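Local coordinates for putative branched-chain amino acid ABC transporter, periplasmic branched-chain amino acid-binding protein (Pseudomonas protegens Pf-5, PDB 4RU0) that probably captures branched-chain amino acids or related small solutes in the periplasm and hands them to an ABC importer of the inner membrane, at residues 187-191 / 192-196; 240-244 / 245-249; 131-134 / 135-138; 158-161 / 162-165; 221-224 / 225-229. All coordinates share one frame; numbering follows the deposited sequence.

How the interactions relate
Along the chain the order is interaction 3 (131-138), 4 (158-165), 1 (187-196), 5 (221-229) and 2 (240-249). Interactions 1 and 2 lie where the chain leaves the C-terminal ends of strands 182-188 and 237-241, neighbours in the mixed sheet; their centres are about 12 Å apart, and both touch the bound polyether. Interaction 5, at the start of helix 224-233, has its centre about 12 Å from that of interaction 2 and is joined to it by Gln223 NE2 and Ser246 O. Helix 157-172 carries interaction 4, centred about 14 Å from interaction 1. Interaction 3 follows strand 131-132 of a separate two-stranded sheet; as in other periplasmic binding proteins, two lobes probably hold ligand between them.

Interaction 1: residues 187-191 / 192-196; sequences YHDSA and YGRET. With P3G (3,6,9,12,15-pentaoxaheptadecane), chain C.
With CG of Asp189 anti to the backbone N (chi1 -168°) and the chain of Arg194 extended from CG to NE, carboxylate and guanidinium meet side-on, their planes 21° apart. Arg194 NE and NH2 both close on one oxygen, from the same face of the carboxylate: NE lies 3.0 Å and NH2 3.1 Å from Asp189 OD1, while the link from NH2 to OD2 is weak. The Arg194 CG methylene also rests 3.9 Å from CE1 of Tyr187, whose ring stands at 82° to the guanidinium plane.

This salt bridge spans the turn from strand 182-188 into helix 191-194, with Ser190 at the N-cap. Ser190 OG accepts a weak capping bond from Gly193 N and pairs with His188 ND1 at 2.9 Å; His188 NE2 is held in turn by Asp218. The Ser190 carbonyl receives Arg194 N. Gly193 CA comes within 3.1 Å of His188 O in a CA-H...O contact, so the backbone here packs close against the strand end.

Tyr192 belongs to the ligand pocket. Ether oxygen O6 of the polyether lies over one face of its ring, offset toward the rim, Tyr192 CB is 3.6 Å from ligand C13, and the hydroxyl bonds to the carbonyl of Thr242.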
# COMPACT_ATOMS: atom_id res chain seq x y z
N TYR A 187 -16.50 -4.56 -7.28
CA TYR A 187 -15.57 -3.43 -7.29
C TYR A 187 -16.25 -2.07 -7.44
O TYR A 187 -17.20 -1.91 -8.22
CB TYR A 187 -14.53 -3.59 -8.40
CG TYR A 187 -15.08 -3.52 -9.81
CD1 TYR A 187 -15.16 -2.31 -10.49
CD2 TYR A 187 -15.53 -4.67 -10.46
CE1 TYR A 187 -15.67 -2.24 -11.78
CE2 TYR A 187 -16.03 -4.61 -11.76
CZ TYR A 187 -16.10 -3.40 -12.41
OH TYR A 187 -16.60 -3.33 -13.69
N HIS A 188 -15.76 -1.12 -6.66
CA HIS A 188 -16.11 0.29 -6.80
C HIS A 188 -15.85 0.69 -8.24
O HIS A 188 -14.76 0.48 -8.76
CB HIS A 188 -15.28 1.13 -5.83
CG HIS A 188 -15.70 2.57 -5.77
ND1 HIS A 188 -15.04 3.57 -6.45
CD2 HIS A 188 -16.69 3.18 -5.08
CE1 HIS A 188 -15.61 4.73 -6.19
NE2 HIS A 188 -16.62 4.52 -5.37
N ASP A 189 -16.86 1.24 -8.91
CA ASP A 189 -16.70 1.59 -10.31
C ASP A 189 -15.83 2.84 -10.43
O ASP A 189 -16.32 3.96 -10.44
CB ASP A 189 -18.06 1.79 -10.99
CG ASP A 189 -17.95 1.87 -12.51
OD1 ASP A 189 -17.09 1.16 -13.09
OD2 ASP A 189 -18.72 2.63 -13.13
N SER A 190 -14.52 2.61 -10.50
CA SER A 190 -13.52 3.67 -10.57
C SER A 190 -12.23 3.05 -11.10
O SER A 190 -12.17 1.84 -11.29
CB SER A 190 -13.30 4.30 -9.20
OG SER A 190 -12.83 3.34 -8.26
N ALA A 191 -11.22 3.88 -11.36
CA ALA A 191 -9.94 3.37 -11.83
C ALA A 191 -9.40 2.37 -10.83
O ALA A 191 -8.86 1.32 -11.21
CB ALA A 191 -8.94 4.50 -12.04
N TYR A 192 -9.55 2.69 -9.55
CA TYR A 192 -9.17 1.78 -8.47
C TYR A 192 -9.86 0.42 -8.58
O TYR A 192 -9.22 -0.61 -8.37
CB TYR A 192 -9.49 2.42 -7.11
CG TYR A 192 -9.74 1.43 -6.00
CD1 TYR A 192 -8.69 0.77 -5.37
CD2 TYR A 192 -11.03 1.16 -5.57
CE1 TYR A 192 -8.92 -0.13 -4.34
CE2 TYR A 192 -11.28 0.26 -4.55
CZ TYR A 192 -10.22 -0.38 -3.94
OH TYR A 192 -10.47 -1.27 -2.93
N GLY A 193 -11.15 0.42 -8.90
CA GLY A 193 -11.91 -0.82 -8.94
C GLY A 193 -11.70 -1.61 -10.22
O GLY A 193 -11.77 -2.84 -10.23
N ARG A 194 -11.43 -0.89 -11.31
CA ARG A 194 -11.26 -1.51 -12.62
C ARG A 194 -9.84 -2.06 -12.84
O ARG A 194 -9.61 -2.79 -13.81
CB ARG A 194 -11.61 -0.51 -13.72
CG ARG A 194 -13.07 -0.08 -13.76
CD ARG A 194 -13.28 0.99 -14.83
NE ARG A 194 -14.61 1.59 -14.77
CZ ARG A 194 -15.19 2.23 -15.79
NH1 ARG A 194 -14.56 2.33 -16.96
NH2 ARG A 194 -16.40 2.74 -15.65
N GLU A 195 -8.90 -1.72 -11.95
CA GLU A 195 -7.50 -2.08 -12.14
C GLU A 195 -7.29 -3.59 -12.22
O GLU A 195 -6.40 -4.04 -12.93
CB GLU A 195 -6.61 -1.52 -11.02
CG GLU A 195 -5.96 -0.18 -11.32
CD GLU A 195 -5.23 -0.15 -12.66
OE1 GLU A 195 -4.13 -0.73 -12.77
OE2 GLU A 195 -5.76 0.46 -13.61
N THR A 196 -8.10 -4.35 -11.50
CA THR A 196 -7.90 -5.79 -11.43
C THR A 196 -8.60 -6.55 -12.56
O THR A 196 -8.54 -7.78 -12.60
CB THR A 196 -8.39 -6.37 -10.08
OG1 THR A 196 -9.68 -5.84 -9.76
CG2 THR A 196 -7.41 -6.03 -8.97
O3 P3G C . -3.76 6.98 3.10
C7 P3G C . -3.21 6.57 1.87
C8 P3G C . -4.03 7.17 0.74
O4 P3G C . -3.90 6.34 -0.41
C9 P3G C . -5.11 6.24 -1.13
C10 P3G C . -5.30 4.79 -1.51
O5 P3G C . -6.02 4.72 -2.73
C11 P3G C . -7.12 3.83 -2.64
C12 P3G C . -8.03 4.03 -3.83
O6 P3G C . -9.36 4.22 -3.39
C13 P3G C . -10.19 4.74 -4.40
C14 P3G C . -10.36 6.22 -4.17
O7 P3G C . -10.88 6.81 -5.35
O HOH W 1 -8.20 0.93 -13.81

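Interaction 2: residues 240-244 / 245-249; sequences LRTWG and VSTPV. With P3G (3,6,9,12,15-pentaoxaheptadecane), chain C.
Thr242 OG1 and Thr247 OG1 share a hydrogen bond of 2.7 Å, and either hydroxyl could supply the proton. A water also lies 2.8 Å from Thr247 OG1 and makes a weak bond with Gly244 N. Beside this pair, Ser246 OG donates to Trp243 O at 2.9 Å, coming from above the carbonyl plane, 38° out of it; its position between the backbone N and the carbonyl carbon (chi1 54°) turns it back toward the first residue of the turn. The same carbonyl takes a weak bond from Ser246 N, closing a type II' turn from Trp243 to Ser246, with Gly244 at its positive-phi corner. Thr247 N then donates to Gly244 O.

Packing surrounds these bonds. Thr242 CB sits 3.2 Å from Ser246 OG, Leu240 CD2 reaches Thr247 CG2 at 4.4 Å, and Pro248 CD lies against Gly244 O. The Trp243 side chain leaves the backbone away from 245-249, and one indole face lies against the bound polyether: ligand C14 is over the ring centre, and ether oxygen O6 is 3.6 Å from Trp243 CD1.

The segment is the strand-to-helix link of a beta-alpha-beta unit (strand 237-241, helix 246-256, strand 264-266), and its loop contributes Trp243 to the ligand pocket.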
# COMPACT_ATOMS: atom_id res chain seq x y z
N LEU A 240 -13.63 -8.45 -2.57
CA LEU A 240 -14.32 -7.19 -2.31
C LEU A 240 -13.40 -6.00 -2.53
O LEU A 240 -12.54 -5.71 -1.70
CB LEU A 240 -14.87 -7.17 -0.89
CG LEU A 240 -15.74 -5.95 -0.58
CD1 LEU A 240 -16.96 -5.94 -1.48
CD2 LEU A 240 -16.13 -5.91 0.89
N ARG A 241 -13.66 -5.25 -3.59
CA ARG A 241 -12.80 -4.14 -3.96
C ARG A 241 -13.66 -2.90 -3.99
O ARG A 241 -13.78 -2.23 -4.97
CB ARG A 241 -12.14 -4.40 -5.30
CG ARG A 241 -11.35 -5.69 -5.36
CD ARG A 241 -10.31 -5.68 -6.45
NE ARG A 241 -9.29 -4.74 -6.10
CZ ARG A 241 -9.00 -3.64 -6.78
NH1 ARG A 241 -8.07 -2.84 -6.32
NH2 ARG A 241 -9.62 -3.36 -7.89
N THR A 242 -14.24 -2.64 -2.85
CA THR A 242 -14.98 -1.42 -2.60
C THR A 242 -14.08 -0.43 -1.87
O THR A 242 -12.93 -0.74 -1.57
CB THR A 242 -16.24 -1.69 -1.75
OG1 THR A 242 -15.87 -2.48 -0.61
CG2 THR A 242 -17.28 -2.44 -2.55
N TRP A 243 -14.60 0.75 -1.60
CA TRP A 243 -13.85 1.77 -0.89
C TRP A 243 -14.80 2.72 -0.18
O TRP A 243 -15.88 3.02 -0.68
CB TRP A 243 -12.94 2.54 -1.87
CG TRP A 243 -12.39 3.79 -1.29
CD1 TRP A 243 -11.34 3.92 -0.43
CD2 TRP A 243 -12.87 5.12 -1.54
NE1 TRP A 243 -11.13 5.24 -0.13
CE2 TRP A 243 -12.06 6.00 -0.79
CE3 TRP A 243 -13.90 5.65 -2.32
CZ2 TRP A 243 -12.25 7.38 -0.80
CZ3 TRP A 243 -14.10 7.02 -2.32
CH2 TRP A 243 -13.27 7.88 -1.57
N GLY A 244 -14.40 3.17 1.01
CA GLY A 244 -15.22 4.06 1.80
C GLY A 244 -16.55 3.45 2.18
O GLY A 244 -16.61 2.36 2.75
N VAL A 245 -17.63 4.15 1.84
CA VAL A 245 -18.97 3.80 2.28
C VAL A 245 -19.47 2.47 1.71
O VAL A 245 -20.24 1.76 2.36
CB VAL A 245 -19.97 4.90 1.90
CG1 VAL A 245 -21.21 4.80 2.75
CG2 VAL A 245 -19.32 6.27 2.05
N SER A 246 -19.03 2.13 0.51
CA SER A 246 -19.52 0.94 -0.15
C SER A 246 -19.03 -0.33 0.55
O SER A 246 -19.62 -1.40 0.37
CB SER A 246 -19.11 0.93 -1.62
OG SER A 246 -17.71 1.11 -1.76
N THR A 247 -17.98 -0.22 1.36
CA THR A 247 -17.43 -1.39 2.03
C THR A 247 -18.32 -1.91 3.19
O THR A 247 -18.69 -3.08 3.19
CB THR A 247 -15.99 -1.13 2.55
OG1 THR A 247 -15.12 -0.87 1.43
CG2 THR A 247 -15.46 -2.33 3.32
N PRO A 248 -18.70 -1.04 4.16
CA PRO A 248 -19.60 -1.55 5.20
C PRO A 248 -20.96 -1.95 4.64
O PRO A 248 -21.58 -2.89 5.12
CB PRO A 248 -19.74 -0.37 6.17
CG PRO A 248 -18.60 0.52 5.88
CD PRO A 248 -18.34 0.37 4.42
N VAL A 249 -21.42 -1.21 3.63
CA VAL A 249 -22.68 -1.53 2.98
C VAL A 249 -22.61 -2.90 2.32
O VAL A 249 -23.55 -3.70 2.43
CB VAL A 249 -23.07 -0.47 1.93
CG1 VAL A 249 -24.26 -0.93 1.11
CG2 VAL A 249 -23.38 0.85 2.62
O3 P3G C . -3.76 6.98 3.10
C7 P3G C . -3.21 6.57 1.87
C8 P3G C . -4.03 7.17 0.74
O4 P3G C . -3.90 6.34 -0.41
C9 P3G C . -5.11 6.24 -1.13
C10 P3G C . -5.30 4.79 -1.51
O5 P3G C . -6.02 4.72 -2.73
C11 P3G C . -7.12 3.83 -2.64
C12 P3G C . -8.03 4.03 -3.83
O6 P3G C . -9.36 4.22 -3.39
C13 P3G C . -10.19 4.74 -4.40
C14 P3G C . -10.36 6.22 -4.17
O7 P3G C . -10.88 6.81 -5.35
O HOH W 2 -12.82 0.48 2.11

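Interaction 3: residues 131-134 / 135-138; sequences LITL and GYGR
Thr133 and Tyr136 meet across a type II beta turn that follows strand 131-132, the short parallel strand paired with 150-151. Gly135 occupies the third position of the turn, where phi is positive.

The aromatic contact is a CH-pi interaction. Thr133 CB stands over the Tyr136 ring, 3.4 Å from its centroid and 14° off the ring normal, and CG2 extends over the phenol end, 3.4 Å from CZ. The two side chains cross at about a right angle. CG of Tyr136 lies between its backbone N and carbonyl carbon (chi1 79°), which folds the ring back beneath the threonine; at its edge, CD1 is 3.1 Å from Leu134 O.

Among the polar contacts, Thr133 OG1 donates to Tyr136 O at 2.9 Å, so one threonine binds both the ring and the backbone of the tyrosine. The hydroxyl of Tyr136 bonds to Gly113 N, fixing the outer end of the ring, while Gly135 O accepts from the indole of Trp269, a residue of the ligand pocket. The Tyr136 side chain itself is about 4 Å from the bound polyether.

A water completes the set, donating to Ile132 O at 2.7 Å and lying 2.7 Å from Tyr136 OH.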
# COMPACT_ATOMS: atom_id res chain seq x y z
N LEU A 131 8.57 9.57 -6.58
CA LEU A 131 7.28 9.49 -5.90
C LEU A 131 7.10 8.08 -5.39
O LEU A 131 7.19 7.12 -6.15
CB LEU A 131 6.13 9.86 -6.84
CG LEU A 131 6.02 11.31 -7.31
CD1 LEU A 131 4.72 11.52 -8.07
CD2 LEU A 131 6.16 12.31 -6.16
N ILE A 132 6.85 7.96 -4.09
CA ILE A 132 6.51 6.67 -3.51
C ILE A 132 5.02 6.61 -3.22
O ILE A 132 4.49 7.44 -2.48
CB ILE A 132 7.30 6.40 -2.22
CG1 ILE A 132 8.80 6.31 -2.50
CG2 ILE A 132 6.81 5.13 -1.56
CD1 ILE A 132 9.65 6.24 -1.25
N THR A 133 4.36 5.62 -3.81
CA THR A 133 2.98 5.28 -3.46
C THR A 133 2.90 3.83 -3.02
O THR A 133 2.92 2.93 -3.82
CB THR A 133 2.00 5.53 -4.63
OG1 THR A 133 2.37 4.73 -5.76
CG2 THR A 133 2.01 6.95 -5.05
N LEU A 134 2.75 3.62 -1.73
CA LEU A 134 2.77 2.27 -1.21
C LEU A 134 1.39 1.66 -1.34
O LEU A 134 0.43 2.18 -0.82
CB LEU A 134 3.22 2.30 0.25
CG LEU A 134 3.57 1.04 1.03
CD1 LEU A 134 4.77 0.34 0.44
CD2 LEU A 134 3.86 1.41 2.47
N GLY A 135 1.30 0.56 -2.05
CA GLY A 135 0.05 -0.12 -2.30
C GLY A 135 -1.00 0.62 -3.10
O GLY A 135 -2.18 0.39 -2.96
N TYR A 136 -0.58 1.53 -3.95
CA TYR A 136 -1.50 2.31 -4.74
C TYR A 136 -0.76 2.95 -5.90
O TYR A 136 0.39 2.69 -6.07
CB TYR A 136 -2.31 3.29 -3.89
CG TYR A 136 -1.63 4.57 -3.48
CD1 TYR A 136 -0.77 4.60 -2.41
CD2 TYR A 136 -1.91 5.74 -4.12
CE1 TYR A 136 -0.18 5.78 -2.02
CE2 TYR A 136 -1.33 6.92 -3.74
CZ TYR A 136 -0.46 6.93 -2.69
OH TYR A 136 0.11 8.10 -2.33
N GLY A 137 -1.44 3.72 -6.72
CA GLY A 137 -0.79 4.43 -7.80
C GLY A 137 -0.79 3.68 -9.12
O GLY A 137 -1.51 2.69 -9.28
N ARG A 138 0.02 4.15 -10.07
CA ARG A 138 0.06 3.56 -11.40
C ARG A 138 0.72 2.19 -11.41
O ARG A 138 1.90 2.06 -11.10
CB ARG A 138 0.80 4.49 -12.36
CG ARG A 138 0.29 5.91 -12.38
CD ARG A 138 1.26 6.80 -13.13
NE ARG A 138 0.78 8.17 -13.32
CZ ARG A 138 0.04 8.56 -14.36
NH1 ARG A 138 -0.34 9.83 -14.45
NH2 ARG A 138 -0.32 7.68 -15.30
O HOH W 3 2.39 8.16 -0.88

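Interaction 4: residues 158-161 / 162-165; sequences YSEA and STLV
Glu160 O takes two donors one turn further on: Thr163 OG1 at 2.8 Å and Leu164 N, also at 2.8 Å. The hydroxyl approaches with a C=O...O angle of 117°, from the flank of the oxygen, whereas the Leu164 amide makes the regular helical bond to the same atom. Thr163 OG1 can bend back this way because it sits between its own backbone N and carbonyl carbon (chi1 68°); the methyl CG2 of Thr163 is thereby laid 3.3 Å from Ser159 O.

Around this double acceptor runs the ordinary i to i+4 ladder of an alpha-helix. Thr163 N binds Ser159 O at 2.9 Å and Val165 N binds Ala161 O at 3.0 Å, while the bond from Ser162 N to Tyr158 O is weak. Leu164 CB and Val165 CG2 pack against Ala161 O at 3.3 and 3.5 Å.

The polar side chains are tied to other parts of the chain: Ser159 OG to Glu392, Glu160 OE2 to the amide of Ile268, Ser162 OG to the amide of Asp417. Helix 157-172 is thus enclosed, with Tyr158 and Ser162 against helix 418-435, Ala161 and Val165 against helix 197-207, and Glu160 and Leu164 on Phe239 of strand 237-241.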
# COMPACT_ATOMS: atom_id res chain seq x y z
N TYR A 158 -2.24 -5.27 -9.53
CA TYR A 158 -2.03 -6.43 -10.39
C TYR A 158 -1.51 -7.60 -9.57
O TYR A 158 -2.05 -8.70 -9.64
CB TYR A 158 -1.07 -6.12 -11.54
CG TYR A 158 -1.73 -5.46 -12.73
CD1 TYR A 158 -2.86 -4.67 -12.58
CD2 TYR A 158 -1.22 -5.62 -14.02
CE1 TYR A 158 -3.46 -4.06 -13.67
CE2 TYR A 158 -1.81 -5.02 -15.11
CZ TYR A 158 -2.94 -4.24 -14.93
OH TYR A 158 -3.55 -3.63 -16.01
N SER A 159 -0.46 -7.36 -8.79
CA SER A 159 0.08 -8.39 -7.91
C SER A 159 -0.95 -8.84 -6.87
O SER A 159 -1.00 -10.01 -6.52
CB SER A 159 1.33 -7.89 -7.19
OG SER A 159 2.37 -7.62 -8.11
N GLU A 160 -1.76 -7.89 -6.39
CA GLU A 160 -2.76 -8.20 -5.38
C GLU A 160 -3.74 -9.24 -5.92
O GLU A 160 -4.11 -10.18 -5.21
CB GLU A 160 -3.52 -6.95 -4.95
CG GLU A 160 -4.40 -7.19 -3.73
CD GLU A 160 -5.37 -6.06 -3.47
OE1 GLU A 160 -5.74 -5.35 -4.43
OE2 GLU A 160 -5.78 -5.88 -2.30
N ALA A 161 -4.14 -9.08 -7.17
CA ALA A 161 -5.01 -10.04 -7.83
C ALA A 161 -4.38 -11.43 -7.78
O ALA A 161 -5.04 -12.40 -7.40
CB ALA A 161 -5.28 -9.63 -9.27
N SER A 162 -3.11 -11.51 -8.15
CA SER A 162 -2.40 -12.79 -8.14
C SER A 162 -2.37 -13.42 -6.75
O SER A 162 -2.66 -14.60 -6.60
CB SER A 162 -0.98 -12.62 -8.67
OG SER A 162 -0.35 -13.88 -8.81
N THR A 163 -2.00 -12.64 -5.73
CA THR A 163 -1.97 -13.15 -4.36
C THR A 163 -3.36 -13.58 -3.89
O THR A 163 -3.50 -14.58 -3.18
CB THR A 163 -1.42 -12.11 -3.35
OG1 THR A 163 -2.34 -11.03 -3.22
CG2 THR A 163 -0.09 -11.58 -3.81
N LEU A 164 -4.38 -12.82 -4.28
CA LEU A 164 -5.76 -13.17 -3.98
C LEU A 164 -6.07 -14.56 -4.53
O LEU A 164 -6.58 -15.42 -3.81
CB LEU A 164 -6.73 -12.13 -4.56
CG LEU A 164 -8.26 -12.26 -4.34
CD1 LEU A 164 -8.93 -13.05 -5.47
CD2 LEU A 164 -8.58 -12.87 -2.97
N VAL A 165 -5.74 -14.78 -5.79
CA VAL A 165 -5.98 -16.07 -6.44
C VAL A 165 -5.12 -17.18 -5.81
O VAL A 165 -5.58 -18.30 -5.61
CB VAL A 165 -5.70 -15.98 -7.96
CG1 VAL A 165 -5.56 -17.36 -8.57
CG2 VAL A 165 -6.81 -15.19 -8.65

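Interaction 5: residues 221-224 / 225-229; sequences NEQS and AQWRQ
The start of helix 224-233, which follows strand 210-216 in the alpha/beta lobe, is organised around its N-cap residue, Gln223. Gln223 O accepts Trp227 N at 3.1 Å, and the side chain repeats the connection: Trp227 NE1 donates to Gln223 OE1, also at 3.1 Å. The extended glutamine and the indole run side by side in the same direction, amide and ring planes 17° apart, so that OE1 meets the N-H almost in the indole plane. Gln223 CB lies at the same ring edge, 3.8 Å from Trp227 CD1.

At the other end of the amide, NE2 donates to Ser246 O and Gly220 O, which fixes the rotation of the group and ties this helix start to helix 246-256. Trp227 packs on Thr253 and Ala254 of that helix.

Glu222, exposed, folds back over the helix start. Its OE2 receives Ser224 N at 3.1 Å, where the carboxylate charge would probably be favourable to the N-terminal end of the helix. Arg228 N bonds to Ser224 O at 2.9 Å, and the bent Arg228 chain carries a guanidinium face over Ala225 CA. A water donates to Glu222 OE2 and accepts from Ala225 N, each at 3.0 Å.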
# COMPACT_ATOMS: atom_id res chain seq x y z
N ASN A 221 -24.24 3.22 -1.96
CA ASN A 221 -25.12 3.04 -0.81
C ASN A 221 -26.13 1.93 -1.07
O ASN A 221 -26.66 1.33 -0.14
CB ASN A 221 -25.86 4.34 -0.49
CG ASN A 221 -25.00 5.33 0.25
OD1 ASN A 221 -24.41 5.00 1.29
ND2 ASN A 221 -24.91 6.55 -0.27
N GLU A 222 -26.42 1.69 -2.35
CA GLU A 222 -27.39 0.68 -2.75
C GLU A 222 -26.71 -0.45 -3.49
O GLU A 222 -26.10 -0.24 -4.54
CB GLU A 222 -28.48 1.30 -3.63
CG GLU A 222 -29.90 1.12 -3.09
CD GLU A 222 -30.29 -0.33 -2.92
OE1 GLU A 222 -31.09 -0.63 -2.00
OE2 GLU A 222 -29.80 -1.18 -3.70
N GLN A 223 -26.83 -1.67 -2.96
CA GLN A 223 -26.13 -2.80 -3.57
C GLN A 223 -27.00 -4.04 -3.72
O GLN A 223 -26.47 -5.14 -3.92
CB GLN A 223 -24.88 -3.14 -2.75
CG GLN A 223 -23.77 -2.11 -2.86
CD GLN A 223 -22.51 -2.52 -2.13
OE1 GLN A 223 -22.18 -3.71 -2.04
NE2 GLN A 223 -21.78 -1.54 -1.60
N SER A 224 -28.32 -3.87 -3.64
CA SER A 224 -29.24 -5.01 -3.65
C SER A 224 -29.11 -5.83 -4.93
O SER A 224 -29.16 -7.06 -4.88
CB SER A 224 -30.68 -4.53 -3.49
OG SER A 224 -30.85 -3.84 -2.26
N ALA A 225 -28.94 -5.17 -6.07
CA ALA A 225 -28.86 -5.88 -7.34
C ALA A 225 -27.61 -6.75 -7.37
O ALA A 225 -27.67 -7.92 -7.75
CB ALA A 225 -28.86 -4.90 -8.50
N GLN A 226 -26.50 -6.17 -6.95
CA GLN A 226 -25.23 -6.87 -6.90
C GLN A 226 -25.30 -8.14 -6.05
O GLN A 226 -24.93 -9.23 -6.50
CB GLN A 226 -24.13 -5.94 -6.37
CG GLN A 226 -23.70 -4.83 -7.34
CD GLN A 226 -24.65 -3.65 -7.37
OE1 GLN A 226 -25.70 -3.65 -6.72
NE2 GLN A 226 -24.28 -2.63 -8.13
N TRP A 227 -25.81 -8.01 -4.83
CA TRP A 227 -25.83 -9.16 -3.92
C TRP A 227 -26.97 -10.12 -4.23
O TRP A 227 -26.94 -11.27 -3.82
CB TRP A 227 -25.88 -8.68 -2.47
CG TRP A 227 -24.55 -8.13 -2.08
CD1 TRP A 227 -24.17 -6.82 -2.05
CD2 TRP A 227 -23.39 -8.89 -1.73
NE1 TRP A 227 -22.85 -6.71 -1.68
CE2 TRP A 227 -22.35 -7.97 -1.48
CE3 TRP A 227 -23.13 -10.26 -1.60
CZ2 TRP A 227 -21.07 -8.38 -1.10
CZ3 TRP A 227 -21.86 -10.66 -1.23
CH2 TRP A 227 -20.84 -9.73 -0.98
N ARG A 228 -27.97 -9.65 -4.98
CA ARG A 228 -28.99 -10.54 -5.53
C ARG A 228 -28.35 -11.42 -6.60
O ARG A 228 -28.62 -12.61 -6.69
CB ARG A 228 -30.16 -9.73 -6.10
CG ARG A 228 -31.20 -10.55 -6.83
CD ARG A 228 -32.43 -9.70 -7.16
NE ARG A 228 -32.16 -8.72 -8.21
CZ ARG A 228 -32.09 -7.40 -8.02
NH1 ARG A 228 -32.27 -6.88 -6.81
NH2 ARG A 228 -31.84 -6.60 -9.05
N GLN A 229 -27.49 -10.81 -7.40
CA GLN A 229 -26.76 -11.56 -8.41
C GLN A 229 -25.84 -12.59 -7.76
O GLN A 229 -25.77 -13.74 -8.20
CB GLN A 229 -25.95 -10.62 -9.29
CG GLN A 229 -25.06 -11.34 -10.29
CD GLN A 229 -24.31 -10.37 -11.18
OE1 GLN A 229 -24.67 -9.20 -11.28
NE2 GLN A 229 -23.26 -10.86 -11.84
O HOH W 4 -29.68 -2.27 -6.50